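Long-range contact in autotransporter adhesin/invasin TibA (Escherichia coli, PDB 4Q1Q), which mediates adhesion to and invasion of human intestinal epithelial cells and, through intercellular self-association, makes bacteria aggregate and enhances biofilm formation: residues Thr94-Phe105 with Thr113-Ile124. Numbering follows the deposited sequence.
Sequences TTVNNGGRQTVF and TIINSGGDQYVI. With 289 (D-glycero-alpha-D-manno-heptopyranose), chain B; 289 (D-glycero-alpha-D-manno-heptopyranose), chain V.
Gln102 and Gln121 lie side by side in the buried interior, their extended side chains pointing the same way and their amides 11° from parallel. Gln121 NE2 gives a hydrogen bond to Gln102 OE1 at 2.7 Å. Both have CG anti to the backbone N, which sends the two amides inward in step; Gln83 before them and Gln140 after them continue the row. On the same inner face, Val96 CG2 meets Thr113 CG2 at 3.8 Å, and Val104 pairs with Val123 in the register. Behind these side chains the backbones run parallel, the axes of strands 101-104 and 120-124 approaching to 4.7 Å; the ladder reaches from Gly100 O, bonded to Asp120 N, to Val104 O, bonded to Ile124 N. A second ladder joins 95-96 to 114-115, and beyond it Asn116 ND2 reaches Asn97 OD1 at 3.0 Å, while Asn97 ND2 turns to Asn78.

The outer face is the more exposed side. Arg101 bends at chi3 (-77°) and crosses Tyr122 at a slant, Tyr122 CE1 lying 3.0 Å above the guanidinium plane, toward its rim, with the two planes 51° apart. Tyr122 also stacks on Phe141, and Asp120 forms a salt bridge with Arg139. At the type II turns the rim carries sugar: Ser117 OG is covalently bound to C1 of one heptose, whose O4 donates to Asn98 OD1 at 2.6 Å, and Asn98 ND2 makes a weak bond to O3 of a second heptose. Stacked rungs of approximately 19 residues, with aligned inner glutamines and glycosylated turns, form the right-handed parallel beta-helix of this autotransporter passenger fragment.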
ATOM      1  N   THR A  94       4.025  10.757   7.901  1.00 57.18           N
ATOM      2  CA  THR A  94       3.722   9.994   9.109  1.00 55.07           C
ATOM      3  C   THR A  94       4.652   8.786   9.211  1.00 56.88           C
ATOM      4  O   THR A  94       5.017   8.221   8.179  1.00 64.81           O
ATOM      5  CB  THR A  94       2.269   9.482   9.106  1.00 49.59           C
ATOM      6  OG1 THR A  94       1.357  10.558   8.851  1.00 44.92           O
ATOM      7  CG2 THR A  94       1.930   8.791  10.437  1.00 50.04           C
ATOM      8  N   THR A  95       5.042   8.417  10.430  1.00 55.87           N
ATOM      9  CA  THR A  95       5.861   7.233  10.713  1.00 55.44           C
ATOM     10  C   THR A  95       5.098   6.264  11.623  1.00 54.30           C
ATOM     11  O   THR A  95       4.656   6.626  12.711  1.00 52.34           O
ATOM     12  CB  THR A  95       7.206   7.530  11.418  1.00 57.89           C
ATOM     13  OG1 THR A  95       7.979   8.492  10.688  1.00 66.33           O
ATOM     14  CG2 THR A  95       8.041   6.262  11.522  1.00 63.53           C
ATOM     15  N   VAL A  96       4.960   5.010  11.206  1.00 56.57           N
ATOM     16  CA  VAL A  96       4.108   4.067  11.915  1.00 55.99           C
ATOM     17  C   VAL A  96       5.021   2.955  12.399  1.00 59.36           C
ATOM     18  O   VAL A  96       5.667   2.285  11.592  1.00 64.55           O
ATOM     19  CB  VAL A  96       3.006   3.471  11.014  1.00 55.16           C
ATOM     20  CG1 VAL A  96       1.929   2.774  11.836  1.00 48.46           C
ATOM     21  CG2 VAL A  96       2.355   4.536  10.148  1.00 49.82           C
ATOM     22  N   ASN A  97       5.092   2.762  13.710  1.00 62.37           N
ATOM     23  CA  ASN A  97       5.973   1.719  14.234  1.00 67.99           C
ATOM     24  C   ASN A  97       5.158   0.529  14.710  1.00 65.15           C
ATOM     25  O   ASN A  97       3.928   0.559  14.680  1.00 60.22           O
ATOM     26  CB  ASN A  97       6.859   2.234  15.375  1.00 66.21           C
ATOM     27  CG  ASN A  97       7.759   3.383  14.951  1.00 68.65           C
ATOM     28  OD1 ASN A  97       8.580   3.247  14.046  1.00 63.39           O
ATOM     29  ND2 ASN A  97       7.589   4.530  15.594  1.00 67.53           N
ATOM     30  N   ASN A  98       5.876  -0.487  15.175  1.00 66.45           N
ATOM     31  CA  ASN A  98       5.296  -1.676  15.773  1.00 62.15           C
ATOM     32  C   ASN A  98       4.024  -1.406  16.547  1.00 59.64           C
ATOM     33  O   ASN A  98       4.009  -0.640  17.510  1.00 59.03           O
ATOM     34  CB  ASN A  98       6.318  -2.346  16.685  1.00 70.84           C
ATOM     35  CG  ASN A  98       5.880  -3.734  17.110  1.00 75.41           C
ATOM     36  OD1 ASN A  98       5.450  -4.536  16.275  1.00 62.01           O
ATOM     37  ND2 ASN A  98       5.994  -4.022  18.402  1.00 68.79           N
ATOM     38  N   GLY A  99       2.937  -2.001  16.067  1.00 60.54           N
ATOM     39  CA  GLY A  99       1.644  -1.887  16.726  1.00 62.58           C
ATOM     40  C   GLY A  99       0.916  -0.582  16.510  1.00 54.30           C
ATOM     41  O   GLY A  99      -0.180  -0.381  17.029  1.00 50.26           O
ATOM     42  N   GLY A 100       1.497   0.312  15.718  1.00 64.64           N
ATOM     43  CA  GLY A 100       0.825   1.558  15.368  1.00 57.78           C
ATOM     44  C   GLY A 100      -0.048   1.405  14.137  1.00 52.27           C
ATOM     45  O   GLY A 100       0.220   0.597  13.253  1.00 49.28           O
ATOM     46  N   ARG A 101      -1.123   2.181  14.079  1.00 50.06           N
ATOM     47  CA  ARG A 101      -1.973   2.142  12.902  1.00 55.10           C
ATOM     48  C   ARG A 101      -2.294   3.540  12.408  1.00 46.13           C
ATOM     49  O   ARG A 101      -2.815   4.357  13.161  1.00 52.53           O
ATOM     50  CB  ARG A 101      -3.297   1.450  13.221  1.00 58.12           C
ATOM     51  CG  ARG A 101      -4.139   1.198  11.979  1.00 62.09           C
ATOM     52  CD  ARG A 101      -5.465   0.530  12.324  1.00 56.08           C
ATOM     53  NE  ARG A 101      -5.271  -0.892  12.596  1.00 63.94           N
ATOM     54  CZ  ARG A 101      -6.260  -1.746  12.843  1.00 59.50           C
ATOM     55  NH1 ARG A 101      -7.514  -1.325  12.854  1.00 56.78           N
ATOM     56  NH2 ARG A 101      -5.997  -3.025  13.063  1.00 65.68           N
ATOM     57  N   GLN A 102      -2.014   3.784  11.134  1.00 47.29           N
ATOM     58  CA  GLN A 102      -2.638   4.903  10.443  1.00 47.55           C
ATOM     59  C   GLN A 102      -3.823   4.399   9.625  1.00 47.97           C
ATOM     60  O   GLN A 102      -3.652   3.478   8.833  1.00 45.27           O
ATOM     61  CB  GLN A 102      -1.633   5.574   9.512  1.00 48.60           C
ATOM     62  CG  GLN A 102      -2.232   6.691   8.672  1.00 49.93           C
ATOM     63  CD  GLN A 102      -1.248   7.247   7.659  1.00 48.62           C
ATOM     64  OE1 GLN A 102      -0.795   6.558   6.739  1.00 50.09           O
ATOM     65  NE2 GLN A 102      -0.903   8.516   7.829  1.00 52.59           N
ATOM     66  N   THR A 103      -4.986   5.030   9.770  1.00 46.88           N
ATOM     67  CA  THR A 103      -6.158   4.667   8.993  1.00 48.45           C
ATOM     68  C   THR A 103      -6.575   5.913   8.241  1.00 49.60           C
ATOM     69  O   THR A 103      -6.737   6.971   8.852  1.00 47.72           O
ATOM     70  CB  THR A 103      -7.334   4.208   9.874  1.00 52.03           C
ATOM     71  OG1 THR A 103      -6.929   3.047  10.609  1.00 49.56           O
ATOM     72  CG2 THR A 103      -8.562   3.889   9.025  1.00 54.47           C
ATOM     73  N   VAL A 104      -6.757   5.756   6.932  1.00 45.63           N
ATOM     74  CA  VAL A 104      -7.234   6.832   6.078  1.00 44.57           C
ATOM     75  C   VAL A 104      -8.625   6.506   5.564  1.00 50.94           C
ATOM     76  O   VAL A 104      -8.835   5.606   4.730  1.00 47.49           O
ATOM     77  CB  VAL A 104      -6.303   7.030   4.869  1.00 50.64           C
ATOM     78  CG1 VAL A 104      -6.712   8.268   4.083  1.00 45.59           C
ATOM     79  CG2 VAL A 104      -4.851   7.056   5.330  1.00 51.94           C
ATOM     80  N   PHE A 105      -9.566   7.292   6.072  1.00 47.04           N
ATOM     81  CA  PHE A 105     -10.975   7.053   5.850  1.00 50.30           C
ATOM     82  C   PHE A 105     -11.407   7.770   4.582  1.00 48.77           C
ATOM     83  O   PHE A 105     -10.616   8.378   3.861  1.00 47.96           O
ATOM     84  CB  PHE A 105     -11.794   7.570   7.034  1.00 48.08           C
ATOM     85  CG  PHE A 105     -11.633   6.773   8.291  1.00 51.62           C
ATOM     86  CD1 PHE A 105     -12.436   5.671   8.537  1.00 50.76           C
ATOM     87  CD2 PHE A 105     -10.733   7.169   9.266  1.00 51.41           C
ATOM     88  CE1 PHE A 105     -12.327   4.956   9.721  1.00 52.09           C
ATOM     89  CE2 PHE A 105     -10.615   6.465  10.451  1.00 52.35           C
ATOM     90  CZ  PHE A 105     -11.408   5.352  10.677  1.00 60.94           C
ATOM     91  N   THR A 113       3.890   8.271   3.828  1.00 56.71           N
ATOM     92  CA  THR A 113       3.874   7.548   5.102  1.00 54.67           C
ATOM     93  C   THR A 113       4.994   6.525   5.132  1.00 52.64           C
ATOM     94  O   THR A 113       5.200   5.850   4.120  1.00 54.64           O
ATOM     95  CB  THR A 113       2.537   6.813   5.303  1.00 53.70           C
ATOM     96  OG1 THR A 113       1.487   7.778   5.167  1.00 49.49           O
ATOM     97  CG2 THR A 113       2.492   6.106   6.667  1.00 50.25           C
ATOM     98  N   ILE A 114       5.725   6.460   6.242  1.00 55.69           N
ATOM     99  CA  ILE A 114       6.740   5.422   6.422  1.00 57.81           C
ATOM    100  C   ILE A 114       6.200   4.364   7.382  1.00 58.06           C
ATOM    101  O   ILE A 114       5.978   4.658   8.556  1.00 51.96           O
ATOM    102  CB  ILE A 114       8.071   5.945   6.997  1.00 64.81           C
ATOM    103  CG1 ILE A 114       8.874   6.723   5.951  1.00 77.36           C
ATOM    104  CG2 ILE A 114       8.972   4.807   7.447  1.00 69.68           C
ATOM    105  CD1 ILE A 114       8.386   8.132   5.700  1.00 83.15           C
ATOM    106  N   ILE A 115       6.002   3.139   6.907  1.00 60.78           N
ATOM    107  CA  ILE A 115       5.476   2.074   7.779  1.00 62.42           C
ATOM    108  C   ILE A 115       6.610   1.159   8.221  1.00 57.44           C
ATOM    109  O   ILE A 115       7.245   0.515   7.394  1.00 49.19           O
ATOM    110  CB  ILE A 115       4.360   1.236   7.118  1.00 54.99           C
ATOM    111  CG1 ILE A 115       3.407   2.158   6.359  1.00 45.87           C
ATOM    112  CG2 ILE A 115       3.602   0.419   8.164  1.00 50.20           C
ATOM    113  CD1 ILE A 115       2.509   1.423   5.392  1.00 51.90           C
ATOM    114  N   ASN A 116       6.869   1.124   9.523  1.00 64.77           N
ATOM    115  CA  ASN A 116       7.970   0.313  10.053  1.00 68.69           C
ATOM    116  C   ASN A 116       7.523  -1.041  10.594  1.00 61.48           C
ATOM    117  O   ASN A 116       6.336  -1.351  10.626  1.00 60.19           O
ATOM    118  CB  ASN A 116       8.730   1.082  11.140  1.00 70.43           C
ATOM    119  CG  ASN A 116       9.508   2.249  10.568  1.00 66.43           C
ATOM    120  OD1 ASN A 116      10.187   2.111   9.547  1.00 63.19           O
ATOM    121  ND2 ASN A 116       9.372   3.414  11.190  1.00 71.77           N
ATOM    122  N   SER A 117       8.494  -1.833  11.031  1.00 62.26           N
ATOM    123  CA  SER A 117       8.259  -3.205  11.468  1.00 64.66           C
ATOM    124  C   SER A 117       7.032  -3.294  12.371  1.00 59.49           C
ATOM    125  O   SER A 117       6.899  -2.600  13.376  1.00 59.55           O
ATOM    126  CB  SER A 117       9.522  -3.787  12.117  1.00 70.82           C
ATOM    127  OG  SER A 117       9.567  -5.194  11.950  1.00 83.29           O
ATOM    128  N   GLY A 118       6.077  -4.107  11.934  1.00 57.20           N
ATOM    129  CA  GLY A 118       4.860  -4.377  12.688  1.00 54.01           C
ATOM    130  C   GLY A 118       3.846  -3.257  12.618  1.00 53.64           C
ATOM    131  O   GLY A 118       2.823  -3.294  13.296  1.00 55.60           O
ATOM    132  N   GLY A 119       4.103  -2.262  11.774  1.00 55.34           N
ATOM    133  CA  GLY A 119       3.192  -1.131  11.649  1.00 55.20           C
ATOM    134  C   GLY A 119       2.183  -1.395  10.547  1.00 47.05           C
ATOM    135  O   GLY A 119       2.458  -2.150   9.625  1.00 50.46           O
ATOM    136  N   ASP A 120       1.020  -0.767  10.645  1.00 47.15           N
ATOM    137  CA  ASP A 120      -0.048  -0.977   9.676  1.00 55.77           C
ATOM    138  C   ASP A 120      -0.654   0.335   9.191  1.00 49.36           C
ATOM    139  O   ASP A 120      -0.866   1.269   9.969  1.00 53.24           O
ATOM    140  CB  ASP A 120      -1.162  -1.817  10.305  1.00 58.36           C
ATOM    141  CG  ASP A 120      -0.809  -3.291  10.420  1.00 65.35           C
ATOM    142  OD1 ASP A 120       0.006  -3.791   9.614  1.00 72.59           O
ATOM    143  OD2 ASP A 120      -1.356  -3.960  11.322  1.00 66.77           O
ATOM    144  N   GLN A 121      -0.898   0.400   7.887  1.00 41.45           N
ATOM    145  CA  GLN A 121      -1.638   1.496   7.295  1.00 40.73           C
ATOM    146  C   GLN A 121      -2.848   0.868   6.625  1.00 43.54           C
ATOM    147  O   GLN A 121      -2.680   0.029   5.747  1.00 42.99           O
ATOM    148  CB  GLN A 121      -0.804   2.215   6.235  1.00 41.56           C
ATOM    149  CG  GLN A 121      -1.570   3.328   5.544  1.00 44.28           C
ATOM    150  CD  GLN A 121      -0.766   3.907   4.402  1.00 47.13           C
ATOM    151  OE1 GLN A 121      -0.304   3.185   3.513  1.00 43.14           O
ATOM    152  NE2 GLN A 121      -0.602   5.228   4.422  1.00 45.53           N
ATOM    153  N   TYR A 122      -4.036   1.320   7.003  1.00 47.26           N
ATOM    154  CA  TYR A 122      -5.284   0.942   6.358  1.00 47.58           C
ATOM    155  C   TYR A 122      -5.821   2.081   5.493  1.00 51.16           C
ATOM    156  O   TYR A 122      -6.000   3.211   5.954  1.00 50.53           O
ATOM    157  CB  TYR A 122      -6.314   0.621   7.437  1.00 49.54           C
ATOM    158  CG  TYR A 122      -6.208  -0.747   8.069  1.00 54.22           C
ATOM    159  CD1 TYR A 122      -5.340  -0.973   9.131  1.00 52.84           C
ATOM    160  CD2 TYR A 122      -7.006  -1.801   7.639  1.00 52.54           C
ATOM    161  CE1 TYR A 122      -5.267  -2.206   9.750  1.00 60.26           C
ATOM    162  CE2 TYR A 122      -6.910  -3.047   8.233  1.00 51.83           C
ATOM    163  CZ  TYR A 122      -6.043  -3.249   9.286  1.00 58.70           C
ATOM    164  OH  TYR A 122      -5.960  -4.465   9.926  1.00 56.20           O
ATOM    165  N   VAL A 123      -6.077   1.811   4.219  1.00 45.00           N
ATOM    166  CA  VAL A 123      -6.601   2.841   3.355  1.00 40.40           C
ATOM    167  C   VAL A 123      -7.934   2.309   2.850  1.00 45.90           C
ATOM    168  O   VAL A 123      -7.980   1.423   1.992  1.00 44.87           O
ATOM    169  CB  VAL A 123      -5.672   3.114   2.167  1.00 40.48           C
ATOM    170  CG1 VAL A 123      -6.260   4.215   1.308  1.00 44.41           C
ATOM    171  CG2 VAL A 123      -4.254   3.447   2.606  1.00 42.99           C
ATOM    172  N   ILE A 124      -9.018   2.845   3.388  1.00 43.61           N
ATOM    173  CA  ILE A 124     -10.329   2.257   3.159  1.00 54.58           C
ATOM    174  C   ILE A 124     -11.384   3.260   2.706  1.00 50.76           C
ATOM    175  O   ILE A 124     -11.164   4.468   2.685  1.00 57.65           O
ATOM    176  CB  ILE A 124     -10.818   1.534   4.427  1.00 53.16           C
ATOM    177  CG1 ILE A 124     -10.983   2.524   5.582  1.00 58.52           C
ATOM    178  CG2 ILE A 124      -9.853   0.403   4.753  1.00 59.55           C
ATOM    179  CD1 ILE A 124     -10.956   1.907   6.964  1.00 56.51           C
TER
HETATM  180  O7  289 B 421      10.704  -3.108  17.101  1.00101.80           O
HETATM  181  C7  289 B 421      10.100  -3.591  15.896  1.00 99.60           C
HETATM  182  C6  289 B 421       9.665  -5.037  16.097  1.00 96.57           C
HETATM  183  O6  289 B 421       8.671  -5.082  17.121  1.00103.24           O
HETATM  184  C5  289 B 421       9.056  -5.623  14.830  1.00 90.92           C
HETATM  185  O5  289 B 421      10.098  -5.937  13.903  1.00 83.23           O
HETATM  186  C1  289 B 421       9.536  -6.305  12.642  1.00 89.75           C
HETATM  187  C2  289 B 421       8.966  -7.701  12.881  1.00 83.87           C
HETATM  188  O2  289 B 421       9.958  -8.563  13.451  1.00 90.50           O
HETATM  189  C3  289 B 421       7.775  -7.534  13.816  1.00 85.14           C
HETATM  190  O3  289 B 421       7.162  -8.792  14.116  1.00 90.30           O
HETATM  191  C4  289 B 421       8.217  -6.864  15.113  1.00 86.90           C
HETATM  192  O4  289 B 421       7.029  -6.529  15.838  1.00 90.38           O
HETATM  193  O7  289 V 420      -0.834  -6.439  23.278  1.00 81.44           O
HETATM  194  C7  289 V 420       0.376  -5.731  22.986  1.00 86.59           C
HETATM  195  C6  289 V 420       0.041  -4.412  22.300  1.00 95.17           C
HETATM  196  O6  289 V 420      -0.579  -3.531  23.242  1.00101.40           O
HETATM  197  C5  289 V 420       1.294  -3.751  21.740  1.00 96.61           C
HETATM  198  O5  289 V 420       2.067  -3.208  22.809  1.00 96.44           O
HETATM  199  C1  289 V 420       3.193  -2.470  22.335  1.00 96.82           C
HETATM  200  C2  289 V 420       4.137  -3.407  21.591  1.00101.22           C
HETATM  201  O2  289 V 420       4.651  -4.387  22.500  1.00 96.39           O
HETATM  202  C3  289 V 420       3.412  -4.106  20.450  1.00 93.81           C
HETATM  203  O3  289 V 420       4.259  -5.112  19.883  1.00 95.32           O
HETATM  204  C4  289 V 420       2.132  -4.755  20.957  1.00 94.14           C
HETATM  205  O4  289 V 420       1.375  -5.246  19.845  1.00 92.47           O
HETATM  206  O   HOH W   1       1.773  10.314   5.995  1.00 54.78           O